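Local coordinates for hydrogenase (NiFe) small subunit HydA (Allochromatium vinosum, PDB 3MYR), which probably passes electrons between hydrogen and a redox partner through its iron-sulfur clusters, as the small subunit of a heterodimeric [NiFe] hydrogenase, at residues A[237-240]-A[241-244]; A[174-177]-A[178-182]; A[198-202]-A[203-207]; A[150-153]-A[154-157]. All coordinates share one frame; numbering follows the deposited sequence.

In the fold
Each of the four contacts is local, made between residues a few positions apart, round a turn or along a helix, and they follow in series with none crossing. From the N terminus, interaction 4 (150-157) comes first, the opening of helix 151-164 packed against strand 141-144. Interaction 2 (174-182) caps the short helix 177-180, and the two pack together: V153 CG1 lies 3.6 Å from Y180 OH, with F179 against V153 and V157. Interaction 3 (198-207) leads into helix 206-210 in the C-terminal part, its centre about 32 Å from that of interaction 4. Interaction 1 (237-244), between the distal and medial clusters, touches interaction 3 where G244 O meets F203 CD1 at 3.6 Å.

Interaction 1 (A[237-240]-A[241-244]); sequences TSWP and VEAG. With F3S (Fe3-s4 cluster), chain K.
V241 sits under the indole of W239, its CB 3.5 Å from the centroid of the six-membered ring, a CH-pi contact over the face. The branch methyls spread beneath the same ring, CG2 reaching to 3.6 Å from W239 CZ3. On the same face, nearer the pyrrole part, E242 CB comes within 3.5 Å of W239 CD1. The carboxylate of E242 stands almost perpendicular to the indole, 89° between planes. With CG anti to the backbone N (chi1 175°), the extended glutamate runs back past S238, to a salt bridge with K232 and a second one with R238 of the large subunit.

The backbone beneath is a type I beta turn, V241 to G244, whose A243 N also reaches back to W239 O in a hydrogen bond (3.0 Å, 165°). This folded loop lies between two clusters of the small subunit's relay: W239 presents its edge to the [3Fe-4S] cluster, CE3 being 3.7 Å from F3S S2, while V241 touches the neighbouring [4Fe-4S] cluster. P240 adds its ring to the wall of the first, with CG 3.8 Å from the same sulfide, and packs against N216 of the large subunit.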
ATOM      1  N   THR A 237      -2.524 -20.967   3.621  1.00 18.34           N
ATOM      2  CA  THR A 237      -3.271 -20.983   2.346  1.00 20.01           C
ATOM      3  C   THR A 237      -2.366 -21.498   1.191  1.00 19.92           C
ATOM      4  O   THR A 237      -2.771 -22.345   0.414  1.00 20.64           O
ATOM      5  CB  THR A 237      -3.817 -19.554   2.010  1.00 18.97           C
ATOM      6  OG1 THR A 237      -4.704 -19.124   3.077  1.00 22.35           O
ATOM      7  CG2 THR A 237      -4.551 -19.523   0.650  1.00 17.28           C
ATOM      8  N   SER A 238      -1.203 -20.885   1.031  1.00 18.56           N
ATOM      9  CA  SER A 238      -0.340 -21.196  -0.061  1.00 17.32           C
ATOM     10  C   SER A 238       1.033 -20.625   0.225  1.00 16.25           C
ATOM     11  O   SER A 238       1.304 -20.148   1.296  1.00 18.32           O
ATOM     12  CB  SER A 238      -0.906 -20.625  -1.348  1.00 19.58           C
ATOM     13  OG  SER A 238      -0.276 -21.214  -2.491  1.00 21.16           O
ATOM     14  N   TRP A 239       1.922 -20.746  -0.723  1.00 15.99           N
ATOM     15  CA  TRP A 239       3.209 -20.073  -0.665  1.00 13.93           C
ATOM     16  C   TRP A 239       3.767 -19.925  -2.095  1.00 13.91           C
ATOM     17  O   TRP A 239       3.222 -20.491  -3.032  1.00 14.97           O
ATOM     18  CB  TRP A 239       4.184 -20.786   0.252  1.00 12.51           C
ATOM     19  CG  TRP A 239       4.641 -22.158  -0.215  1.00 13.88           C
ATOM     20  CD1 TRP A 239       3.931 -23.319  -0.117  1.00 12.39           C
ATOM     21  CD2 TRP A 239       5.976 -22.521  -0.597  1.00 10.37           C
ATOM     22  NE1 TRP A 239       4.742 -24.385  -0.501  1.00 14.22           N
ATOM     23  CE2 TRP A 239       5.995 -23.907  -0.793  1.00 15.70           C
ATOM     24  CE3 TRP A 239       7.196 -21.784  -0.726  1.00 13.25           C
ATOM     25  CZ2 TRP A 239       7.161 -24.603  -1.158  1.00 14.74           C
ATOM     26  CZ3 TRP A 239       8.347 -22.464  -1.098  1.00 11.43           C
ATOM     27  CH2 TRP A 239       8.319 -23.846  -1.354  1.00 16.76           C
ATOM     28  N   PRO A 240       4.834 -19.124  -2.276  1.00 15.18           N
ATOM     29  CA  PRO A 240       5.183 -18.743  -3.654  1.00 14.31           C
ATOM     30  C   PRO A 240       5.415 -19.915  -4.604  1.00 15.46           C
ATOM     31  O   PRO A 240       4.842 -19.939  -5.693  1.00 16.26           O
ATOM     32  CB  PRO A 240       6.486 -17.990  -3.459  1.00 15.62           C
ATOM     33  CG  PRO A 240       6.082 -17.091  -2.207  1.00 13.25           C
ATOM     34  CD  PRO A 240       5.461 -18.218  -1.298  1.00 13.46           C
ATOM     35  N   VAL A 241       6.144 -20.930  -4.175  1.00 16.05           N
ATOM     36  CA  VAL A 241       6.421 -22.055  -5.062  1.00 14.04           C
ATOM     37  C   VAL A 241       5.155 -22.908  -5.259  1.00 16.38           C
ATOM     38  O   VAL A 241       4.844 -23.365  -6.361  1.00 15.09           O
ATOM     39  CB  VAL A 241       7.586 -22.915  -4.455  1.00 14.01           C
ATOM     40  CG1 VAL A 241       7.647 -24.337  -5.163  1.00 11.37           C
ATOM     41  CG2 VAL A 241       8.948 -22.148  -4.605  1.00 14.29           C
ATOM     42  N   GLU A 242       4.317 -23.009  -4.230  1.00 15.35           N
ATOM     43  CA  GLU A 242       3.082 -23.761  -4.438  1.00 17.42           C
ATOM     44  C   GLU A 242       2.162 -23.085  -5.470  1.00 18.33           C
ATOM     45  O   GLU A 242       1.528 -23.740  -6.285  1.00 18.26           O
ATOM     46  CB  GLU A 242       2.333 -23.940  -3.111  1.00 16.60           C
ATOM     47  CG  GLU A 242       1.007 -24.618  -3.342  1.00 20.95           C
ATOM     48  CD  GLU A 242       0.218 -24.907  -2.029  1.00 27.39           C
ATOM     49  OE1 GLU A 242      -1.012 -25.024  -2.099  1.00 38.66           O
ATOM     50  OE2 GLU A 242       0.801 -25.067  -0.947  1.00 28.31           O
ATOM     51  N   ALA A 243       2.119 -21.769  -5.473  1.00 16.72           N
ATOM     52  CA  ALA A 243       1.377 -21.038  -6.489  1.00 18.83           C
ATOM     53  C   ALA A 243       2.059 -20.878  -7.858  1.00 19.44           C
ATOM     54  O   ALA A 243       1.523 -20.161  -8.692  1.00 21.82           O
ATOM     55  CB  ALA A 243       0.962 -19.601  -5.942  1.00 17.01           C
ATOM     56  N   GLY A 244       3.262 -21.436  -8.034  1.00 20.08           N
ATOM     57  CA  GLY A 244       3.852 -21.617  -9.357  1.00 18.75           C
ATOM     58  C   GLY A 244       4.981 -20.635  -9.682  1.00 18.73           C
ATOM     59  O   GLY A 244       5.421 -20.595 -10.788  1.00 16.56           O
TER
HETATM   60 FE1  F3S K2003      11.015 -17.358  -1.233  1.00 14.38          FE
HETATM   61 FE3  F3S K2003      10.301 -15.074  -0.016  1.00 14.50          FE
HETATM   62 FE4  F3S K2003       9.306 -17.314   0.864  1.00 13.78          FE
HETATM   63  S1  F3S K2003      10.575 -15.358  -2.238  1.00 16.43           S
HETATM   64  S2  F3S K2003       9.221 -18.647  -0.854  1.00 12.66           S
HETATM   65  S3  F3S K2003      11.486 -16.771   0.901  1.00 14.26           S
HETATM   66  S4  F3S K2003       8.238 -15.425   0.719  1.00 12.85           S

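Interaction 2 (A[174-177]-A[178-182]); sequences GRPL and AFYGQ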
ATOM      1  N   GLY A 174      21.314 -13.685  13.127  1.00 19.99           N
ATOM      2  CA  GLY A 174      20.377 -13.050  14.073  1.00 19.63           C
ATOM      3  C   GLY A 174      18.907 -13.430  13.836  1.00 19.74           C
ATOM      4  O   GLY A 174      17.979 -12.825  14.449  1.00 18.85           O
ATOM      5  N   ARG A 175      18.703 -14.477  13.035  1.00 16.88           N
ATOM      6  CA  ARG A 175      17.338 -14.943  12.658  1.00 16.93           C
ATOM      7  C   ARG A 175      16.855 -16.089  13.553  1.00 17.17           C
ATOM      8  O   ARG A 175      17.572 -17.058  13.789  1.00 16.72           O
ATOM      9  CB  ARG A 175      17.340 -15.399  11.201  1.00 16.12           C
ATOM     10  CG  ARG A 175      17.843 -14.309  10.192  1.00 16.57           C
ATOM     11  CD  ARG A 175      17.744 -14.879   8.743  1.00 14.00           C
ATOM     12  NE  ARG A 175      18.693 -16.003   8.592  1.00 18.27           N
ATOM     13  CZ  ARG A 175      19.160 -16.447   7.413  1.00 25.95           C
ATOM     14  NH1 ARG A 175      18.765 -15.906   6.284  1.00 25.92           N
ATOM     15  NH2 ARG A 175      20.057 -17.390   7.353  1.00 24.19           N
ATOM     16  N   PRO A 176      15.649 -15.962  14.093  1.00 18.16           N
ATOM     17  CA  PRO A 176      15.075 -17.044  14.928  1.00 18.93           C
ATOM     18  C   PRO A 176      15.079 -18.408  14.234  1.00 18.73           C
ATOM     19  O   PRO A 176      14.479 -18.578  13.154  1.00 18.31           O
ATOM     20  CB  PRO A 176      13.645 -16.578  15.137  1.00 18.84           C
ATOM     21  CG  PRO A 176      13.758 -15.100  15.210  1.00 20.80           C
ATOM     22  CD  PRO A 176      14.737 -14.809  14.012  1.00 19.03           C
ATOM     23  N   LEU A 177      15.679 -19.391  14.907  1.00 19.73           N
ATOM     24  CA  LEU A 177      15.761 -20.746  14.333  1.00 19.78           C
ATOM     25  C   LEU A 177      14.425 -21.365  14.051  1.00 18.93           C
ATOM     26  O   LEU A 177      14.312 -22.231  13.155  1.00 18.85           O
ATOM     27  CB  LEU A 177      16.596 -21.683  15.240  1.00 20.36           C
ATOM     28  CG  LEU A 177      18.085 -21.232  15.302  1.00 23.12           C
ATOM     29  CD1 LEU A 177      18.846 -22.020  16.391  1.00 24.87           C
ATOM     30  CD2 LEU A 177      18.849 -21.330  13.933  1.00 21.74           C
ATOM     31  N   ALA A 178      13.405 -20.996  14.808  1.00 16.65           N
ATOM     32  CA  ALA A 178      12.111 -21.700  14.625  1.00 18.46           C
ATOM     33  C   ALA A 178      11.566 -21.405  13.230  1.00 20.36           C
ATOM     34  O   ALA A 178      10.717 -22.160  12.706  1.00 19.82           O
ATOM     35  CB  ALA A 178      11.039 -21.261  15.704  1.00 17.34           C
ATOM     36  N   PHE A 179      11.966 -20.247  12.666  1.00 18.53           N
ATOM     37  CA  PHE A 179      11.351 -19.829  11.428  1.00 18.71           C
ATOM     38  C   PHE A 179      12.352 -19.829  10.288  1.00 18.82           C
ATOM     39  O   PHE A 179      11.956 -19.958   9.115  1.00 17.59           O
ATOM     40  CB  PHE A 179      10.676 -18.453  11.636  1.00 16.75           C
ATOM     41  CG  PHE A 179       9.677 -18.474  12.769  1.00 17.98           C
ATOM     42  CD1 PHE A 179       8.677 -19.449  12.789  1.00 18.69           C
ATOM     43  CD2 PHE A 179       9.826 -17.644  13.871  1.00 20.01           C
ATOM     44  CE1 PHE A 179       7.741 -19.521  13.863  1.00 21.06           C
ATOM     45  CE2 PHE A 179       8.905 -17.723  14.971  1.00 18.60           C
ATOM     46  CZ  PHE A 179       7.897 -18.662  14.953  1.00 19.53           C
ATOM     47  N   TYR A 180      13.640 -19.657  10.638  1.00 17.10           N
ATOM     48  CA  TYR A 180      14.651 -19.478   9.615  1.00 16.28           C
ATOM     49  C   TYR A 180      15.728 -20.573   9.710  1.00 18.73           C
ATOM     50  O   TYR A 180      16.734 -20.484   9.041  1.00 19.42           O
ATOM     51  CB  TYR A 180      15.300 -18.107   9.707  1.00 15.30           C
ATOM     52  CG  TYR A 180      14.304 -17.025   9.548  1.00 15.84           C
ATOM     53  CD1 TYR A 180      13.666 -16.469  10.689  1.00 16.55           C
ATOM     54  CD2 TYR A 180      13.992 -16.512   8.291  1.00 15.53           C
ATOM     55  CE1 TYR A 180      12.759 -15.418  10.552  1.00 15.08           C
ATOM     56  CE2 TYR A 180      13.032 -15.471   8.135  1.00 15.06           C
ATOM     57  CZ  TYR A 180      12.410 -14.965   9.259  1.00 11.76           C
ATOM     58  OH  TYR A 180      11.445 -13.978   9.157  1.00 12.67           O
ATOM     59  N   GLY A 181      15.478 -21.636  10.465  1.00 16.49           N
ATOM     60  CA  GLY A 181      16.521 -22.596  10.737  1.00 15.87           C
ATOM     61  C   GLY A 181      16.732 -23.543   9.547  1.00 19.13           C
ATOM     62  O   GLY A 181      17.726 -24.226   9.506  1.00 18.02           O
ATOM     63  N   GLN A 182      15.777 -23.657   8.632  1.00 17.98           N
ATOM     64  CA  GLN A 182      15.902 -24.650   7.499  1.00 18.81           C
ATOM     65  C   GLN A 182      15.671 -23.932   6.198  1.00 18.05           C
ATOM     66  O   GLN A 182      14.894 -22.966   6.141  1.00 16.90           O
ATOM     67  CB  GLN A 182      14.864 -25.787   7.611  1.00 21.12           C
ATOM     68  CG  GLN A 182      14.946 -26.598   8.928  1.00 19.46           C
ATOM     69  CD  GLN A 182      16.225 -27.492   9.136  1.00 28.41           C
ATOM     70  OE1 GLN A 182      16.360 -28.132  10.206  1.00 34.41           O
ATOM     71  NE2 GLN A 182      17.107 -27.594   8.130  1.00 19.01           N
TER
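Y180 turns its CG away from its own carbonyl carbon (chi1 -60°) and R175 does the same (chi1 -56°), and these two rotations bring the side chains together at the start of helix 177-180. Their beta carbons meet, R175 CB to Y180 CB at 3.7 Å. From there the arginine chain crosses the tyrosine at about a right angle, yet its bend at chi3 leaves the guanidinium plane within 2° of the phenol ring plane. On the same side of the ring, P176 runs alongside the tyrosine, with P176 CD 3.9 Å from Y180 CD1.

P176 is the N-cap residue, and its carbonyl oxygen grips the first turn twice. Y180 N donates to P176 O at 2.9 Å, while F179 N reaches the same oxygen at 3.1 Å from above the carbonyl plane. That oxygen also lies at the edge of the Y180 ring, in its plane, 3.3 Å from CD1. The ring of F179 keeps a looser contact, CD2 to P176 CB at 4.2 Å, and touches V153 and V157 of helix 151-164.

The polar ends are satisfied beyond the turn: the arginine makes salt bridges with D171 and E252, and Y180 OH bonds to the carbonyl of P145. The two carboxylates probably balance the charge of the guanidinium and fix its rotation, leaving the aliphatic part laid against the buried tyrosine beside the cap.

Interaction 3 (A[198-202]-A[203-207]); sequences LFAES and FDDEG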
ATOM      1  N   LEU A 198      13.102 -33.807 -12.575  1.00 19.40           N
ATOM      2  CA  LEU A 198      11.848 -33.330 -13.162  1.00 20.91           C
ATOM      3  C   LEU A 198      11.667 -31.835 -12.951  1.00 20.76           C
ATOM      4  O   LEU A 198      11.572 -31.346 -11.811  1.00 19.72           O
ATOM      5  CB  LEU A 198      10.648 -34.134 -12.614  1.00 22.85           C
ATOM      6  CG  LEU A 198      10.732 -35.649 -12.809  1.00 25.16           C
ATOM      7  CD1 LEU A 198       9.686 -36.393 -11.973  1.00 32.60           C
ATOM      8  CD2 LEU A 198      10.454 -35.905 -14.223  1.00 30.39           C
ATOM      9  N   PHE A 199      11.658 -31.087 -14.051  1.00 21.05           N
ATOM     10  CA  PHE A 199      11.697 -29.608 -13.942  1.00 21.46           C
ATOM     11  C   PHE A 199      10.623 -28.964 -14.847  1.00 22.94           C
ATOM     12  O   PHE A 199      10.448 -29.406 -15.976  1.00 22.30           O
ATOM     13  CB  PHE A 199      13.065 -29.114 -14.434  1.00 20.44           C
ATOM     14  CG  PHE A 199      14.209 -29.557 -13.590  1.00 21.71           C
ATOM     15  CD1 PHE A 199      14.390 -29.006 -12.294  1.00 21.54           C
ATOM     16  CD2 PHE A 199      15.113 -30.509 -14.068  1.00 18.58           C
ATOM     17  CE1 PHE A 199      15.470 -29.438 -11.510  1.00 20.53           C
ATOM     18  CE2 PHE A 199      16.207 -30.895 -13.283  1.00 23.22           C
ATOM     19  CZ  PHE A 199      16.358 -30.355 -12.002  1.00 19.63           C
ATOM     20  N   ALA A 200       9.961 -27.919 -14.390  1.00 20.01           N
ATOM     21  CA  ALA A 200       9.147 -27.078 -15.258  1.00 21.54           C
ATOM     22  C   ALA A 200      10.070 -26.260 -16.221  1.00 22.15           C
ATOM     23  O   ALA A 200      11.135 -25.837 -15.839  1.00 24.65           O
ATOM     24  CB  ALA A 200       8.242 -26.089 -14.359  1.00 18.95           C
ATOM     25  N   GLU A 201       9.676 -26.075 -17.476  1.00 22.22           N
ATOM     26  CA  GLU A 201      10.463 -25.247 -18.379  1.00 26.06           C
ATOM     27  C   GLU A 201       9.738 -23.995 -18.755  1.00 25.66           C
ATOM     28  O   GLU A 201      10.290 -23.187 -19.423  1.00 26.42           O
ATOM     29  CB  GLU A 201      10.883 -26.072 -19.616  1.00 27.78           C
ATOM     30  CG  GLU A 201      11.582 -27.324 -19.088  1.00 33.78           C
ATOM     31  CD  GLU A 201      12.618 -27.869 -20.034  1.00 54.66           C
ATOM     32  OE1 GLU A 201      13.813 -27.465 -19.850  1.00 63.65           O
ATOM     33  OE2 GLU A 201      12.232 -28.669 -20.944  1.00 45.01           O
ATOM     34  N   SER A 202       8.503 -23.832 -18.283  1.00 24.39           N
ATOM     35  CA  SER A 202       7.814 -22.544 -18.375  1.00 24.75           C
ATOM     36  C   SER A 202       6.811 -22.577 -17.242  1.00 23.72           C
ATOM     37  O   SER A 202       6.742 -23.597 -16.540  1.00 23.08           O
ATOM     38  CB  SER A 202       7.098 -22.393 -19.736  1.00 24.92           C
ATOM     39  OG  SER A 202       5.933 -23.181 -19.713  1.00 28.55           O
ATOM     40  N   PHE A 203       6.026 -21.509 -17.079  1.00 21.88           N
ATOM     41  CA  PHE A 203       5.036 -21.402 -16.027  1.00 21.09           C
ATOM     42  C   PHE A 203       3.770 -22.204 -16.215  1.00 22.35           C
ATOM     43  O   PHE A 203       2.970 -22.385 -15.235  1.00 20.24           O
ATOM     44  CB  PHE A 203       4.756 -19.913 -15.702  1.00 18.90           C
ATOM     45  CG  PHE A 203       5.993 -19.202 -15.321  1.00 20.81           C
ATOM     46  CD1 PHE A 203       6.483 -19.287 -14.021  1.00 19.87           C
ATOM     47  CD2 PHE A 203       6.752 -18.528 -16.293  1.00 21.03           C
ATOM     48  CE1 PHE A 203       7.702 -18.698 -13.684  1.00 23.83           C
ATOM     49  CE2 PHE A 203       7.926 -17.930 -15.945  1.00 23.46           C
ATOM     50  CZ  PHE A 203       8.422 -18.046 -14.638  1.00 20.80           C
ATOM     51  N   ASP A 204       3.542 -22.716 -17.431  1.00 21.84           N
ATOM     52  CA  ASP A 204       2.376 -23.597 -17.549  1.00 21.21           C
ATOM     53  C   ASP A 204       2.592 -24.818 -18.459  1.00 22.98           C
ATOM     54  O   ASP A 204       1.624 -25.343 -18.970  1.00 22.50           O
ATOM     55  CB  ASP A 204       1.136 -22.790 -18.026  1.00 21.33           C
ATOM     56  CG  ASP A 204       1.284 -22.276 -19.485  1.00 28.67           C
ATOM     57  OD1 ASP A 204       2.393 -22.428 -20.063  1.00 28.23           O
ATOM     58  OD2 ASP A 204       0.258 -21.778 -20.071  1.00 30.45           O
ATOM     59  N   ASP A 205       3.830 -25.282 -18.656  1.00 20.32           N
ATOM     60  CA  ASP A 205       3.992 -26.562 -19.331  1.00 21.62           C
ATOM     61  C   ASP A 205       3.581 -27.727 -18.436  1.00 21.32           C
ATOM     62  O   ASP A 205       3.123 -27.522 -17.336  1.00 16.80           O
ATOM     63  CB  ASP A 205       5.417 -26.759 -19.861  1.00 19.74           C
ATOM     64  CG  ASP A 205       6.461 -26.832 -18.735  1.00 25.80           C
ATOM     65  OD1 ASP A 205       6.088 -26.590 -17.566  1.00 24.75           O
ATOM     66  OD2 ASP A 205       7.630 -27.199 -19.002  1.00 27.65           O
ATOM     67  N   GLU A 206       3.745 -28.956 -18.920  1.00 22.20           N
ATOM     68  CA  GLU A 206       3.359 -30.150 -18.151  1.00 24.55           C
ATOM     69  C   GLU A 206       4.021 -30.155 -16.748  1.00 22.36           C
ATOM     70  O   GLU A 206       3.357 -30.388 -15.765  1.00 25.38           O
ATOM     71  CB  GLU A 206       3.708 -31.444 -18.955  1.00 24.74           C
ATOM     72  CG  GLU A 206       3.283 -32.706 -18.241  1.00 30.97           C
ATOM     73  CD  GLU A 206       1.735 -32.830 -18.017  1.00 37.90           C
ATOM     74  OE1 GLU A 206       1.325 -33.795 -17.325  1.00 34.58           O
ATOM     75  OE2 GLU A 206       0.934 -31.987 -18.517  1.00 41.22           O
ATOM     76  N   GLY A 207       5.312 -29.848 -16.648  1.00 22.33           N
ATOM     77  CA  GLY A 207       6.031 -29.883 -15.388  1.00 19.39           C
ATOM     78  C   GLY A 207       5.441 -28.823 -14.441  1.00 21.22           C
ATOM     79  O   GLY A 207       5.254 -29.077 -13.262  1.00 21.37           O
TER
HETATM   80  O   HOH W   1       8.198 -29.730 -18.282  1.00 25.51           O
HETATM   81  O   HOH W   2       4.717 -23.730 -22.038  1.00 45.64           O
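E201 N donates to D205 OD2, 2.8 Å away at an N-H...O angle of 158°. The amide approaches on the syn side of the carboxylate, 32° out of its plane. S202 OG answers in the other direction as an acceptor, with weak bonds from D204 N (3.3 Å) and D205 N (3.2 Å). Its chi1 of 76° sets the hydroxyl between the backbone N and the carbonyl carbon, facing the amides that follow.

Together these bonds fold the chain into helix 206-210. D205 is its N-cap: while OD2 holds E201 N, OD1 caps A208 N, so one carboxylate joins the incoming loop to the first turn.

Water bridges add to this. One donates to F199 O and, at 2.7 Å, to D205 OD2, and accepts weakly from G207 N; another sits 2.7 Å from S202 OG and bonds weakly to D204 OD1.

Apolar contact is slight within the turn, A200 CB resting 3.9 Å from G207 C. F203 instead meets F463 and W468 of the large subunit edge-to-face, and D204 OD2 accepts a hydrogen bond from T462 N and forms a salt bridge with K461, both of the large subunit.

Interaction 4 (A[150-153]-A[154-157]); sequences IPMV and ITGV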
ATOM      1  N   ILE A 150       6.593 -13.688   6.791  1.00 15.84           N
ATOM      2  CA  ILE A 150       5.284 -14.324   7.034  1.00 14.19           C
ATOM      3  C   ILE A 150       4.534 -13.737   8.223  1.00 16.68           C
ATOM      4  O   ILE A 150       5.084 -13.588   9.291  1.00 17.21           O
ATOM      5  CB  ILE A 150       5.477 -15.807   7.230  1.00 13.52           C
ATOM      6  CG1 ILE A 150       6.117 -16.404   5.928  1.00 15.19           C
ATOM      7  CG2 ILE A 150       4.101 -16.527   7.419  1.00 16.10           C
ATOM      8  CD1 ILE A 150       6.703 -17.914   6.192  1.00 12.35           C
ATOM      9  N   PRO A 151       3.210 -13.534   8.079  1.00 17.07           N
ATOM     10  CA  PRO A 151       2.535 -12.781   9.171  1.00 16.99           C
ATOM     11  C   PRO A 151       2.703 -13.493  10.492  1.00 20.19           C
ATOM     12  O   PRO A 151       2.980 -12.812  11.502  1.00 18.06           O
ATOM     13  CB  PRO A 151       1.053 -12.848   8.762  1.00 13.81           C
ATOM     14  CG  PRO A 151       1.135 -12.740   7.203  1.00 13.10           C
ATOM     15  CD  PRO A 151       2.440 -13.539   6.828  1.00 12.78           C
ATOM     16  N   MET A 152       2.482 -14.832  10.506  1.00 17.14           N
ATOM     17  CA  MET A 152       2.562 -15.544  11.782  1.00 17.69           C
ATOM     18  C   MET A 152       3.977 -15.843  12.230  1.00 18.28           C
ATOM     19  O   MET A 152       4.173 -16.195  13.387  1.00 18.10           O
ATOM     20  CB  MET A 152       1.686 -16.779  11.778  1.00 17.23           C
ATOM     21  CG  MET A 152       0.254 -16.236  12.110  1.00 20.94           C
ATOM     22  SD  MET A 152      -0.786 -17.488  12.714  1.00 31.16           S
ATOM     23  CE  MET A 152      -1.056 -18.495  11.239  1.00 29.79           C
ATOM     24  N   VAL A 153       4.981 -15.501  11.397  1.00 16.77           N
ATOM     25  CA  VAL A 153       6.367 -15.430  11.910  1.00 15.08           C
ATOM     26  C   VAL A 153       6.555 -14.170  12.710  1.00 16.30           C
ATOM     27  O   VAL A 153       7.175 -14.186  13.783  1.00 19.93           O
ATOM     28  CB  VAL A 153       7.396 -15.540  10.770  1.00 15.80           C
ATOM     29  CG1 VAL A 153       8.805 -15.157  11.259  1.00 14.90           C
ATOM     30  CG2 VAL A 153       7.355 -16.959  10.194  1.00 12.92           C
ATOM     31  N   ILE A 154       6.081 -13.040  12.195  1.00 19.36           N
ATOM     32  CA  ILE A 154       6.169 -11.784  12.979  1.00 18.98           C
ATOM     33  C   ILE A 154       5.493 -11.937  14.348  1.00 19.67           C
ATOM     34  O   ILE A 154       6.103 -11.677  15.355  1.00 18.98           O
ATOM     35  CB  ILE A 154       5.606 -10.600  12.233  1.00 18.16           C
ATOM     36  CG1 ILE A 154       6.283 -10.513  10.860  1.00 18.17           C
ATOM     37  CG2 ILE A 154       5.849  -9.257  12.997  1.00 20.46           C
ATOM     38  CD1 ILE A 154       5.575  -9.504   9.922  1.00 19.42           C
ATOM     39  N   THR A 155       4.238 -12.371  14.394  1.00 18.39           N
ATOM     40  CA  THR A 155       3.583 -12.447  15.692  1.00 19.70           C
ATOM     41  C   THR A 155       4.135 -13.648  16.501  1.00 18.66           C
ATOM     42  O   THR A 155       4.080 -13.631  17.698  1.00 20.68           O
ATOM     43  CB  THR A 155       2.034 -12.581  15.533  1.00 19.87           C
ATOM     44  OG1 THR A 155       1.754 -13.676  14.641  1.00 16.87           O
ATOM     45  CG2 THR A 155       1.451 -11.339  14.874  1.00 20.40           C
ATOM     46  N   GLY A 156       4.569 -14.702  15.832  1.00 18.58           N
ATOM     47  CA  GLY A 156       5.272 -15.825  16.466  1.00 17.68           C
ATOM     48  C   GLY A 156       6.506 -15.420  17.298  1.00 19.69           C
ATOM     49  O   GLY A 156       6.699 -15.890  18.424  1.00 19.64           O
ATOM     50  N   VAL A 157       7.321 -14.546  16.735  1.00 19.48           N
ATOM     51  CA  VAL A 157       8.484 -14.033  17.412  1.00 19.48           C
ATOM     52  C   VAL A 157       8.035 -13.179  18.572  1.00 21.27           C
ATOM     53  O   VAL A 157       8.576 -13.283  19.680  1.00 22.61           O
ATOM     54  CB  VAL A 157       9.310 -13.161  16.457  1.00 19.06           C
ATOM     55  CG1 VAL A 157      10.455 -12.408  17.233  1.00 21.74           C
ATOM     56  CG2 VAL A 157      10.011 -14.065  15.419  1.00 18.37           C
TER
HETATM   57  O   HOH W   3       2.125 -16.595  15.756  1.00 21.43           O
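The N-terminal turns of helix 151-164 begin here, the helix that packs against strand 141-144 in the cluster-bearing, flavodoxin-like part of the small subunit. I150 is the N-cap, and its carbonyl oxygen takes two amides: V153 N and I154 N, the latter at 3.1 Å. The ladder continues with T155 N to P151 O and V157 N to V153 O. The bond from G156 N to M152 O is short at 2.9 Å but bent (137°), the donor standing 48° above the carbonyl plane. P151, whose nitrogen has no hydrogen to give, suits the first turn, where no amide is called on.

The side chains divide by direction. V153 and V157 lie on one flank, V153 CG1 and V157 CG2 being 4.5 Å apart, and both press on V144 and F179. With CG1 turned away from its carbonyl carbon (chi1 -53°), I154 packs back over the cap, CG1 coming to 3.7 Å from I150 O, and it also touches S20 of helix 16-23. I150 itself leans toward W233 beside the [3Fe-4S] cluster.

M152 and T155 meet separately, the threonine hydroxyl OG1 3.5 Å from M152 CA. A water ties that pair together, donating to M152 O at 3.2 Å while accepting from T155 OG1 at 3.1 Å.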